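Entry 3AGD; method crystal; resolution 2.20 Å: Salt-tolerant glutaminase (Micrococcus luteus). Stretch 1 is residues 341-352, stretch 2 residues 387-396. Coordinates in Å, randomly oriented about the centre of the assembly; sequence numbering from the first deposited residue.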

# COMPACT_ATOMS: atom_id res chain seq x y z
N GLU A 341 16.60 5.76 4.55
CA GLU A 341 16.76 6.98 3.76
C GLU A 341 16.84 8.16 4.73
O GLU A 341 17.67 9.05 4.57
N ALA A 342 15.98 8.13 5.74
CA ALA A 342 15.94 9.18 6.75
C ALA A 342 17.21 9.18 7.59
O ALA A 342 17.74 10.23 7.93
N VAL A 343 17.70 7.98 7.93
CA VAL A 343 18.92 7.87 8.72
C VAL A 343 20.10 8.46 7.94
O VAL A 343 20.91 9.19 8.50
N LEU A 344 20.18 8.14 6.65
CA LEU A 344 21.25 8.67 5.82
C LEU A 344 21.16 10.20 5.73
O LEU A 344 22.19 10.88 5.65
N ASP A 345 19.95 10.73 5.74
CA ASP A 345 19.75 12.17 5.68
C ASP A 345 20.27 12.79 6.97
O ASP A 345 20.84 13.88 6.95
N ALA A 346 20.07 12.10 8.09
CA ALA A 346 20.54 12.61 9.37
C ALA A 346 22.06 12.59 9.38
O ALA A 346 22.70 13.56 9.78
N LEU A 347 22.64 11.48 8.94
CA LEU A 347 24.09 11.35 8.90
C LEU A 347 24.69 12.43 8.01
O LEU A 347 25.65 13.10 8.40
N THR A 348 24.12 12.61 6.82
CA THR A 348 24.62 13.62 5.90
C THR A 348 24.46 15.03 6.46
O THR A 348 25.35 15.87 6.30
N ASP A 349 23.33 15.27 7.12
CA ASP A 349 23.04 16.57 7.70
C ASP A 349 24.02 17.00 8.80
O ASP A 349 24.03 18.16 9.20
N LEU A 350 24.85 16.08 9.27
CA LEU A 350 25.82 16.42 10.31
C LEU A 350 26.93 17.32 9.77
O LEU A 350 27.66 17.94 10.55
N ARG A 351 27.06 17.38 8.45
CA ARG A 351 28.07 18.22 7.80
C ARG A 351 29.52 17.90 8.17
O ARG A 351 30.33 18.81 8.29
N THR A 352 29.85 16.62 8.33
CA THR A 352 31.21 16.25 8.68
C THR A 352 32.13 16.25 7.47
O THR A 352 33.34 16.05 7.61
N ALA A 387 12.86 13.06 14.12
CA ALA A 387 13.96 13.85 14.68
C ALA A 387 15.15 14.00 13.73
O ALA A 387 16.24 14.40 14.15
N VAL A 388 14.94 13.68 12.46
CA VAL A 388 16.00 13.80 11.46
C VAL A 388 16.59 15.21 11.48
O VAL A 388 17.81 15.40 11.34
N HIS A 389 15.72 16.19 11.65
CA HIS A 389 16.12 17.59 11.66
C HIS A 389 17.08 17.95 12.79
O HIS A 389 17.79 18.95 12.70
N GLU A 390 17.10 17.14 13.85
CA GLU A 390 17.99 17.43 14.97
C GLU A 390 19.46 17.31 14.56
O GLU A 390 20.34 17.84 15.23
N ALA A 391 19.72 16.62 13.45
CA ALA A 391 21.10 16.45 12.98
C ALA A 391 21.61 17.80 12.48
O ALA A 391 22.74 18.20 12.79
N ALA A 392 20.79 18.50 11.71
CA ALA A 392 21.16 19.80 11.19
C ALA A 392 21.39 20.75 12.36
O ALA A 392 22.32 21.56 12.34
N ALA A 393 20.55 20.64 13.37
CA ALA A 393 20.65 21.48 14.56
C ALA A 393 21.93 21.16 15.32
O ALA A 393 22.53 22.05 15.93
N ALA A 394 22.34 19.90 15.27
CA ALA A 394 23.55 19.45 15.95
C ALA A 394 24.79 20.01 15.25
O ALA A 394 25.78 20.36 15.89
N ALA A 395 24.72 20.10 13.92
CA ALA A 395 25.83 20.62 13.14
C ALA A 395 25.88 22.14 13.23
O ALA A 395 26.95 22.74 13.14
N ALA A 396 24.72 22.76 13.41
CA ALA A 396 24.62 24.21 13.51
C ALA A 396 25.40 24.75 14.71
O ALA A 396 26.31 25.56 14.56

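The two stretches pack as nearly parallel helices. Their axes run 8° apart and come within 7.8 Å. Alanines make up most of the second stretch's side of the contact and let its backbone lie close to the first: the CA atoms of Ala346 and Val388, of Asp349 and Ala392, and of Leu350 and Ala395 are each 5.1 Å apart.

Val388 is the main branched side chain that the second stretch sends across. Its CA-to-CB bond points toward stretch 1, and chi1 is t (173°). In this rotamer Val388 CG2 lies 3.8 Å from Ala342 CB, while Val388 CG1 lies 4.3 Å from Ala346 CB and 4.1 Å from Asp345 CB. CG2 meets Ala342 and CG1 meets Ala346, one turn further along the helix.

The CA-to-CB bond of Ala391 also points toward stretch 1. Ala391 CB sits 3.2 Å from Ala346 O, 4.1 Å from Ala346 CB and 3.8 Å from Asp349 CB. The methyl is thus lodged against backbone as well as side chains.

Leu350 reaches the contact with the end of its side chain. Its CA-to-CB bond points away, but the end of the side chain comes nearer. With chi1 m (-68°) and chi2 t (179°), Leu350 CD2 approaches Ala391 CB at 4.0 Å, Ala391 O at 3.8 Å and Ala394 CB at 4.4 Å.

Ala395 closes the far end. Ala395 CB lies 3.2 Å from Leu350 O and 3.6 Å from Asp349 O. Arg351, the first residue to leave helical phi/psi, has positive phi. Its CA-to-CB bond points toward stretch 2, and with chi1 m and chi2 m Arg351 CG comes 4.0 Å from Ala395 CB. This contact uses the aliphatic part of an otherwise exposed side chain.

No direct hydrogen bond joins the stretches. The polar link is water 1. The water O donates to Asp349 OD1 (2.6 Å) and to Val388 O (2.5 Å), and accepts from Ala392 N (3.0 Å). The CA-to-CB bond of Asp349 points toward stretch 2, and chi1 m (-79°) places OD1 within reach of this water. The water also joins Val388 O to Ala392 N, whose own hydrogen bond to His389 O (3.2 Å) is weak.

Thr348 serves its own helix: chi1 is m (-69°), and Thr348 OG1 donates to Leu344 O (3.1 Å). The CA-to-CB bonds of Val343 (t) and Leu347 (m, t) point away from stretch 2. Glu341 (t, m) brings Glu341 OE2 to 2.7 Å from Asp345 OD1.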

# COMPACT_ATOMS: atom_id res chain seq x y z
CB GLU A 341 15.56 7.15 2.82
CG GLU A 341 15.68 8.27 1.77
CD GLU A 341 15.55 9.67 2.36
OE1 GLU A 341 14.72 9.85 3.28
OE2 GLU A 341 16.26 10.58 1.90
CB ALA A 342 14.72 8.99 7.64
CB VAL A 343 19.22 6.40 9.08
CG1 VAL A 343 20.56 6.29 9.80
CG2 VAL A 343 18.11 5.86 9.97
CB LEU A 344 21.18 8.06 4.42
CG LEU A 344 21.54 6.57 4.36
CD1 LEU A 344 21.39 6.07 2.93
CD2 LEU A 344 22.98 6.37 4.85
CB ASP A 345 18.26 12.52 5.53
CG ASP A 345 17.73 12.23 4.13
OD1 ASP A 345 16.49 12.26 3.96
OD2 ASP A 345 18.54 11.98 3.21
CB ALA A 346 19.99 11.76 10.52
CB LEU A 347 24.49 9.97 8.38
CG LEU A 347 24.10 8.80 9.30
CD1 LEU A 347 24.56 7.51 8.68
CD2 LEU A 347 24.72 8.99 10.68
CB THR A 348 23.88 13.54 4.54
OG1 THR A 348 24.25 12.34 3.86
CG2 THR A 348 24.24 14.73 3.66
CB ASP A 349 21.61 16.59 8.26
CG ASP A 349 20.55 16.77 7.17
OD1 ASP A 349 19.35 16.80 7.52
OD2 ASP A 349 20.90 16.88 5.98
CB LEU A 350 26.43 15.16 10.93
CG LEU A 350 25.51 14.27 11.78
CD1 LEU A 350 26.30 13.07 12.28
CD2 LEU A 350 24.94 15.07 12.94
CB ARG A 351 27.82 19.70 8.14
CG ARG A 351 26.47 20.22 7.73
CD ARG A 351 26.22 19.97 6.27
NE ARG A 351 24.92 20.47 5.85
CZ ARG A 351 24.28 20.04 4.77
NH1 ARG A 351 23.10 20.55 4.45
NH2 ARG A 351 24.82 19.10 4.01
CB THR A 352 31.26 14.86 9.35
OG1 THR A 352 30.85 13.87 8.40
CG2 THR A 352 30.34 14.82 10.56
CB ALA A 387 14.42 13.24 16.00
CB VAL A 388 15.47 13.53 10.03
CG1 VAL A 388 16.57 13.82 9.00
CG2 VAL A 388 15.00 12.09 9.90
CB HIS A 389 14.88 18.50 11.74
CG HIS A 389 14.16 18.42 13.05
ND1 HIS A 389 13.37 17.35 13.41
CD2 HIS A 389 14.10 19.29 14.09
CE1 HIS A 389 12.86 17.56 14.61
NE2 HIS A 389 13.29 18.74 15.04
CB GLU A 390 17.67 16.51 16.16
CG GLU A 390 16.21 16.53 16.58
CD GLU A 390 15.96 15.85 17.92
OE1 GLU A 390 16.68 14.89 18.24
OE2 GLU A 390 15.02 16.27 18.64
CB ALA A 391 21.16 15.43 11.85
CB ALA A 392 20.06 20.34 10.28
CB ALA A 393 19.44 21.27 15.46
CB ALA A 394 23.62 17.92 15.97
CB ALA A 395 25.68 20.19 11.68
CB ALA A 396 23.16 24.63 13.61
O HOH W 1 18.74 17.28 9.96